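Local structure of phosphonate monoester hydrolase (Ruegeria pomeroyi, 4UPK) at residues Ala387-Trp401 with Ser414-Arg428. The protein belongs to the sulfatase family of the alkaline phosphatase clan, whose core is a mixed beta-sheet flanked by helices. Numbering follows the deposited sequence.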
loop_
_atom_site.group_PDB
_atom_site.type_symbol
_atom_site.label_atom_id
_atom_site.label_comp_id
_atom_site.label_asym_id
_atom_site.label_seq_id
_atom_site.Cartn_x
_atom_site.Cartn_y
_atom_site.Cartn_z
ATOM N N ALA A 387 -12.687 -39.597 -10.840
ATOM C CA ALA A 387 -13.166 -38.767 -9.725
ATOM C C ALA A 387 -13.487 -37.340 -10.198
ATOM O O ALA A 387 -12.816 -36.868 -11.113
ATOM C CB ALA A 387 -12.111 -38.715 -8.629
ATOM N N PRO A 388 -14.486 -36.628 -9.611
ATOM C CA PRO A 388 -14.751 -35.240 -10.054
ATOM C C PRO A 388 -13.602 -34.301 -9.688
ATOM O O PRO A 388 -13.192 -34.206 -8.527
ATOM C CB PRO A 388 -16.045 -34.850 -9.305
ATOM C CG PRO A 388 -16.581 -36.111 -8.749
ATOM C CD PRO A 388 -15.400 -37.008 -8.517
ATOM N N THR A 389 -13.064 -33.637 -10.698
ATOM C CA THR A 389 -11.987 -32.660 -10.534
ATOM C C THR A 389 -12.502 -31.322 -11.025
ATOM O O THR A 389 -13.434 -31.271 -11.832
ATOM C CB THR A 389 -10.632 -33.138 -11.128
ATOM O OG1 THR A 389 -10.758 -33.341 -12.528
ATOM C CG2 THR A 389 -10.095 -34.417 -10.458
ATOM N N GLU A 390 -11.936 -30.236 -10.480
ATOM C CA GLU A 390 -12.349 -28.875 -10.779
ATOM C C GLU A 390 -11.183 -28.040 -11.256
ATOM O O GLU A 390 -10.041 -28.329 -10.919
ATOM C CB GLU A 390 -13.008 -28.255 -9.539
ATOM C CG GLU A 390 -14.374 -28.850 -9.241
ATOM C CD GLU A 390 -15.068 -28.340 -8.007
ATOM O OE1 GLU A 390 -14.430 -27.570 -7.262
ATOM O OE2 GLU A 390 -16.241 -28.710 -7.775
ATOM N N SER A 391 -11.483 -26.987 -12.040
ATOM C CA SER A 391 -10.485 -26.085 -12.628
ATOM C C SER A 391 -9.599 -25.400 -11.575
ATOM O O SER A 391 -8.451 -25.052 -11.856
ATOM C CB SER A 391 -11.175 -25.061 -13.527
ATOM O OG SER A 391 -12.103 -24.287 -12.788
ATOM N N ILE A 392 -10.143 -25.229 -10.351
ATOM C CA ILE A 392 -9.481 -24.618 -9.195
ATOM C C ILE A 392 -8.405 -25.517 -8.572
ATOM O O ILE A 392 -7.625 -25.046 -7.757
ATOM C CB ILE A 392 -10.534 -24.146 -8.160
ATOM C CG1 ILE A 392 -11.407 -25.327 -7.652
ATOM C CG2 ILE A 392 -11.367 -23.002 -8.738
ATOM C CD1 ILE A 392 -12.144 -25.058 -6.366
ATOM N N ASP A 393 -8.356 -26.805 -8.979
ATOM C CA ASP A 393 -7.381 -27.797 -8.512
ATOM C C ASP A 393 -6.020 -27.684 -9.213
ATOM O O ASP A 393 -5.064 -28.331 -8.795
ATOM C CB ASP A 393 -7.937 -29.220 -8.719
ATOM C CG ASP A 393 -9.203 -29.557 -7.962
ATOM O OD1 ASP A 393 -9.541 -28.821 -6.987
ATOM O OD2 ASP A 393 -9.857 -30.553 -8.328
ATOM N N LEU A 394 -5.925 -26.867 -10.269
ATOM C CA LEU A 394 -4.686 -26.745 -11.040
ATOM C C LEU A 394 -3.590 -25.941 -10.331
ATOM O O LEU A 394 -2.478 -26.448 -10.174
ATOM C CB LEU A 394 -4.990 -26.246 -12.458
ATOM C CG LEU A 394 -5.318 -27.302 -13.530
ATOM C CD1 LEU A 394 -6.500 -28.171 -13.158
ATOM C CD2 LEU A 394 -5.640 -26.631 -14.836
ATOM N N MET A 395 -3.912 -24.718 -9.860
ATOM C CA MET A 395 -2.980 -23.865 -9.113
ATOM C C MET A 395 -2.365 -24.635 -7.906
ATOM O O MET A 395 -1.138 -24.687 -7.830
ATOM C CB MET A 395 -3.629 -22.508 -8.690
ATOM C CG MET A 395 -2.998 -21.889 -7.449
ATOM S SD MET A 395 -3.463 -20.183 -7.239
ATOM C CE MET A 395 -2.333 -19.664 -5.969
ATOM N N PRO A 396 -3.163 -25.273 -6.994
ATOM C CA PRO A 396 -2.546 -25.999 -5.869
ATOM C C PRO A 396 -1.687 -27.198 -6.271
ATOM O O PRO A 396 -0.740 -27.516 -5.554
ATOM C CB PRO A 396 -3.745 -26.388 -4.990
ATOM C CG PRO A 396 -4.893 -26.408 -5.910
ATOM C CD PRO A 396 -4.640 -25.308 -6.893
ATOM N N THR A 397 -1.966 -27.831 -7.429
ATOM C CA THR A 397 -1.170 -28.947 -7.943
ATOM C C THR A 397 0.264 -28.466 -8.288
ATOM O O THR A 397 1.244 -29.111 -7.903
ATOM C CB THR A 397 -1.872 -29.594 -9.128
ATOM O OG1 THR A 397 -3.193 -29.977 -8.754
ATOM C CG2 THR A 397 -1.118 -30.812 -9.670
ATOM N N ILE A 398 0.364 -27.323 -8.998
ATOM C CA ILE A 398 1.623 -26.724 -9.437
ATOM C C ILE A 398 2.455 -26.327 -8.237
ATOM O O ILE A 398 3.608 -26.749 -8.152
ATOM C CB ILE A 398 1.405 -25.542 -10.447
ATOM C CG1 ILE A 398 0.667 -26.015 -11.732
ATOM C CG2 ILE A 398 2.736 -24.851 -10.794
ATOM C CD1 ILE A 398 -0.146 -24.903 -12.451
ATOM N N LEU A 399 1.860 -25.555 -7.287
ATOM C CA LEU A 399 2.537 -25.100 -6.064
ATOM C C LEU A 399 3.068 -26.251 -5.230
ATOM O O LEU A 399 4.210 -26.196 -4.769
ATOM C CB LEU A 399 1.646 -24.161 -5.214
ATOM C CG LEU A 399 1.242 -22.818 -5.866
ATOM C CD1 LEU A 399 0.381 -22.010 -4.915
ATOM C CD2 LEU A 399 2.478 -22.005 -6.353
ATOM N N ASP A 400 2.244 -27.303 -5.050
ATOM C CA ASP A 400 2.609 -28.510 -4.316
ATOM C C ASP A 400 3.863 -29.120 -4.960
ATOM O O ASP A 400 4.874 -29.296 -4.277
ATOM C CB ASP A 400 1.422 -29.496 -4.330
ATOM C CG ASP A 400 1.596 -30.815 -3.602
ATOM O OD1 ASP A 400 2.663 -31.018 -2.979
ATOM O OD2 ASP A 400 0.660 -31.651 -3.657
ATOM N N TRP A 401 3.814 -29.362 -6.296
ATOM C CA TRP A 401 4.902 -29.948 -7.074
ATOM C C TRP A 401 6.232 -29.167 -6.999
ATOM O O TRP A 401 7.284 -29.798 -6.918
ATOM C CB TRP A 401 4.449 -30.210 -8.517
ATOM C CG TRP A 401 5.427 -31.007 -9.318
ATOM C CD1 TRP A 401 5.521 -32.367 -9.386
ATOM C CD2 TRP A 401 6.449 -30.488 -10.184
ATOM N NE1 TRP A 401 6.535 -32.728 -10.247
ATOM C CE2 TRP A 401 7.135 -31.594 -10.734
ATOM C CE3 TRP A 401 6.868 -29.190 -10.531
ATOM C CZ2 TRP A 401 8.199 -31.443 -11.636
ATOM C CZ3 TRP A 401 7.921 -29.043 -11.423
ATOM C CH2 TRP A 401 8.573 -30.160 -11.968
ATOM N N SER A 414 -4.856 -30.002 -4.410
ATOM C CA SER A 414 -3.811 -30.611 -5.231
ATOM C C SER A 414 -4.234 -31.968 -5.812
ATOM O O SER A 414 -4.767 -32.825 -5.098
ATOM C CB SER A 414 -2.528 -30.763 -4.422
ATOM O OG SER A 414 -1.482 -31.326 -5.194
ATOM N N LEU A 415 -3.980 -32.150 -7.115
ATOM C CA LEU A 415 -4.265 -33.379 -7.845
ATOM C C LEU A 415 -3.086 -34.342 -7.798
ATOM O O LEU A 415 -3.154 -35.414 -8.405
ATOM C CB LEU A 415 -4.617 -33.060 -9.305
ATOM C CG LEU A 415 -5.883 -32.253 -9.554
ATOM C CD1 LEU A 415 -6.080 -32.031 -11.035
ATOM C CD2 LEU A 415 -7.108 -32.924 -8.956
ATOM N N ARG A 416 -2.005 -33.962 -7.083
ATOM C CA ARG A 416 -0.789 -34.757 -6.939
ATOM C C ARG A 416 -1.019 -36.213 -6.498
ATOM O O ARG A 416 -0.452 -37.077 -7.168
ATOM C CB ARG A 416 0.271 -34.039 -6.094
ATOM C CG ARG A 416 1.684 -34.324 -6.554
ATOM C CD ARG A 416 2.671 -33.554 -5.734
ATOM N NE ARG A 416 4.026 -34.056 -5.926
ATOM C CZ ARG A 416 5.089 -33.578 -5.292
ATOM N NH1 ARG A 416 4.962 -32.572 -4.431
ATOM N NH2 ARG A 416 6.291 -34.092 -5.518
ATOM N N PRO A 417 -1.874 -36.552 -5.482
ATOM C CA PRO A 417 -2.099 -37.992 -5.152
ATOM C C PRO A 417 -2.516 -38.877 -6.343
ATOM O O PRO A 417 -2.038 -40.006 -6.457
ATOM C CB PRO A 417 -3.202 -37.948 -4.076
ATOM C CG PRO A 417 -3.052 -36.617 -3.456
ATOM C CD PRO A 417 -2.651 -35.684 -4.566
ATOM N N PHE A 418 -3.371 -38.344 -7.239
ATOM C CA PHE A 418 -3.849 -38.981 -8.478
ATOM C C PHE A 418 -2.753 -39.315 -9.494
ATOM O O PHE A 418 -2.939 -40.238 -10.294
ATOM C CB PHE A 418 -4.890 -38.080 -9.176
ATOM C CG PHE A 418 -6.153 -37.847 -8.383
ATOM C CD1 PHE A 418 -7.154 -38.815 -8.334
ATOM C CD2 PHE A 418 -6.365 -36.644 -7.727
ATOM C CE1 PHE A 418 -8.344 -38.579 -7.649
ATOM C CE2 PHE A 418 -7.553 -36.410 -7.045
ATOM C CZ PHE A 418 -8.528 -37.384 -6.995
ATOM N N LEU A 419 -1.643 -38.536 -9.510
ATOM C CA LEU A 419 -0.524 -38.713 -10.447
ATOM C C LEU A 419 0.194 -40.059 -10.332
ATOM O O LEU A 419 0.663 -40.591 -11.344
ATOM C CB LEU A 419 0.454 -37.529 -10.398
ATOM C CG LEU A 419 -0.125 -36.125 -10.686
ATOM C CD1 LEU A 419 0.969 -35.086 -10.730
ATOM C CD2 LEU A 419 -0.948 -36.093 -11.980
ATOM N N THR A 420 0.239 -40.631 -9.106
ATOM C CA THR A 420 0.822 -41.950 -8.834
ATOM C C THR A 420 -0.274 -43.037 -8.736
ATOM O O THR A 420 -0.081 -44.062 -8.072
ATOM C CB THR A 420 1.765 -41.909 -7.627
ATOM O OG1 THR A 420 1.091 -41.295 -6.535
ATOM C CG2 THR A 420 3.068 -41.178 -7.929
ATOM N N GLY A 421 -1.400 -42.795 -9.408
ATOM C CA GLY A 421 -2.537 -43.704 -9.485
ATOM C C GLY A 421 -3.367 -43.836 -8.223
ATOM O O GLY A 421 -4.247 -44.700 -8.173
ATOM N N GLU A 422 -3.109 -42.997 -7.197
ATOM C CA GLU A 422 -3.854 -43.026 -5.931
ATOM C C GLU A 422 -5.027 -42.049 -5.951
ATOM O O GLU A 422 -5.332 -41.502 -7.013
ATOM C CB GLU A 422 -2.958 -42.803 -4.688
ATOM C CG GLU A 422 -1.462 -42.586 -4.868
ATOM C CD GLU A 422 -0.545 -43.755 -4.570
ATOM O OE1 GLU A 422 -1.045 -44.873 -4.309
ATOM O OE2 GLU A 422 0.686 -43.532 -4.540
ATOM N N ALA A 423 -5.712 -41.855 -4.801
ATOM C CA ALA A 423 -6.851 -40.942 -4.647
ATOM C C ALA A 423 -7.124 -40.684 -3.167
ATOM O O ALA A 423 -7.274 -41.644 -2.404
ATOM C CB ALA A 423 -8.105 -41.511 -5.315
ATOM N N PRO A 424 -7.210 -39.408 -2.736
ATOM C CA PRO A 424 -7.510 -39.134 -1.317
ATOM C C PRO A 424 -8.886 -39.671 -0.916
ATOM O O PRO A 424 -9.814 -39.631 -1.730
ATOM C CB PRO A 424 -7.462 -37.600 -1.236
ATOM C CG PRO A 424 -6.674 -37.164 -2.435
ATOM C CD PRO A 424 -7.048 -38.156 -3.500
ATOM N N SER A 425 -9.010 -40.208 0.322
ATOM C CA SER A 425 -10.269 -40.776 0.830
ATOM C C SER A 425 -11.367 -39.728 1.086
ATOM O O SER A 425 -12.555 -40.071 1.053
ATOM C CB SER A 425 -10.031 -41.621 2.077
ATOM O OG SER A 425 -9.049 -42.618 1.852
ATOM N N ASP A 426 -10.975 -38.462 1.335
ATOM C CA ASP A 426 -11.897 -37.356 1.601
ATOM C C ASP A 426 -12.091 -36.441 0.345
ATOM O O ASP A 426 -12.457 -35.268 0.476
ATOM C CB ASP A 426 -11.408 -36.557 2.822
ATOM C CG ASP A 426 -10.042 -35.881 2.659
ATOM O OD1 ASP A 426 -9.295 -36.240 1.693
ATOM O OD2 ASP A 426 -9.704 -35.013 3.505
ATOM N N TRP A 427 -11.854 -37.000 -0.862
ATOM C CA TRP A 427 -11.990 -36.267 -2.124
ATOM C C TRP A 427 -13.441 -35.938 -2.421
ATOM O O TRP A 427 -14.355 -36.532 -1.855
ATOM C CB TRP A 427 -11.353 -37.050 -3.300
ATOM C CG TRP A 427 -11.097 -36.202 -4.513
ATOM C CD1 TRP A 427 -11.830 -36.175 -5.668
ATOM C CD2 TRP A 427 -10.076 -35.201 -4.661
ATOM N NE1 TRP A 427 -11.363 -35.184 -6.502
ATOM C CE2 TRP A 427 -10.282 -34.572 -5.910
ATOM C CE3 TRP A 427 -9.028 -34.749 -3.844
ATOM C CZ2 TRP A 427 -9.450 -33.536 -6.375
ATOM C CZ3 TRP A 427 -8.218 -33.721 -4.296
ATOM C CH2 TRP A 427 -8.421 -33.133 -5.555
ATOM N N ARG A 428 -13.637 -35.001 -3.333
ATOM C CA ARG A 428 -14.905 -34.524 -3.878
ATOM C C ARG A 428 -15.806 -35.671 -4.299
ATOM O O ARG A 428 -15.301 -36.632 -4.873
ATOM C CB ARG A 428 -14.562 -33.779 -5.162
ATOM C CG ARG A 428 -15.243 -32.479 -5.278
ATOM C CD ARG A 428 -14.728 -31.812 -6.505
ATOM N NE ARG A 428 -13.863 -30.714 -6.116
ATOM C CZ ARG A 428 -12.569 -30.639 -6.382
ATOM N NH1 ARG A 428 -11.968 -31.602 -7.077
ATOM N NH2 ARG A 428 -11.870 -29.584 -5.994
#
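A salt-bridge network of E390, D393 and R428 joins the edge of the central mixed sheet of this sulfatase-family fold, at strand 388-390 and the 3-10 turn after it, to the chain that leads on to strand 431-436. R428 grips D393 end-on: NH2 lies 2.6 Å from OD1 and NH1 2.7 Å from OD2, each oxygen offering its syn lone pair, with the two flat groups only 23° from coplanar. E390 meets the same guanidinium over a face, its OE1 3.4 Å from NE of R428. Running alongside strand 388-390, the arginine bends at chi3 (-108°), which turns its guanidinium toward D393 and leaves NH1 within bonding distance of P388 O. P388 O takes a second bond from W427 NE1, at 2.9 Å, and the two donors approach from opposite faces of the carbonyl plane. W427 in turn carries F418 over one ring face, and A387 CB touches both rings. D393 OD2 additionally accepts E390 N from above the carboxylate plane.

Farther along, helix 394-402 receives the turn that leads into the short, weakly bonded helix 416-419. T397 OG1, set beside its own backbone N, accepts L415 N at 2.8 Å with a nearly straight bond (166°), and L415 CD2 packs 3.7 Å from T389 CG2. D400 takes S414 OG on the anti lone pair of OD2, at 2.7 Å. Its OD1 is met from above the carboxylate plane by NH1 of the extended R416, whose guanidinium lies over W401 CA. S414 OG also caps R416 N. With two acidic partners and a main-chain acceptor fixing its rotation, R428 probably offsets much of the negative charge that E390 and D393 bring into this largely buried contact, while Y94, F432 N and R413 N supply the carboxylates with further donors.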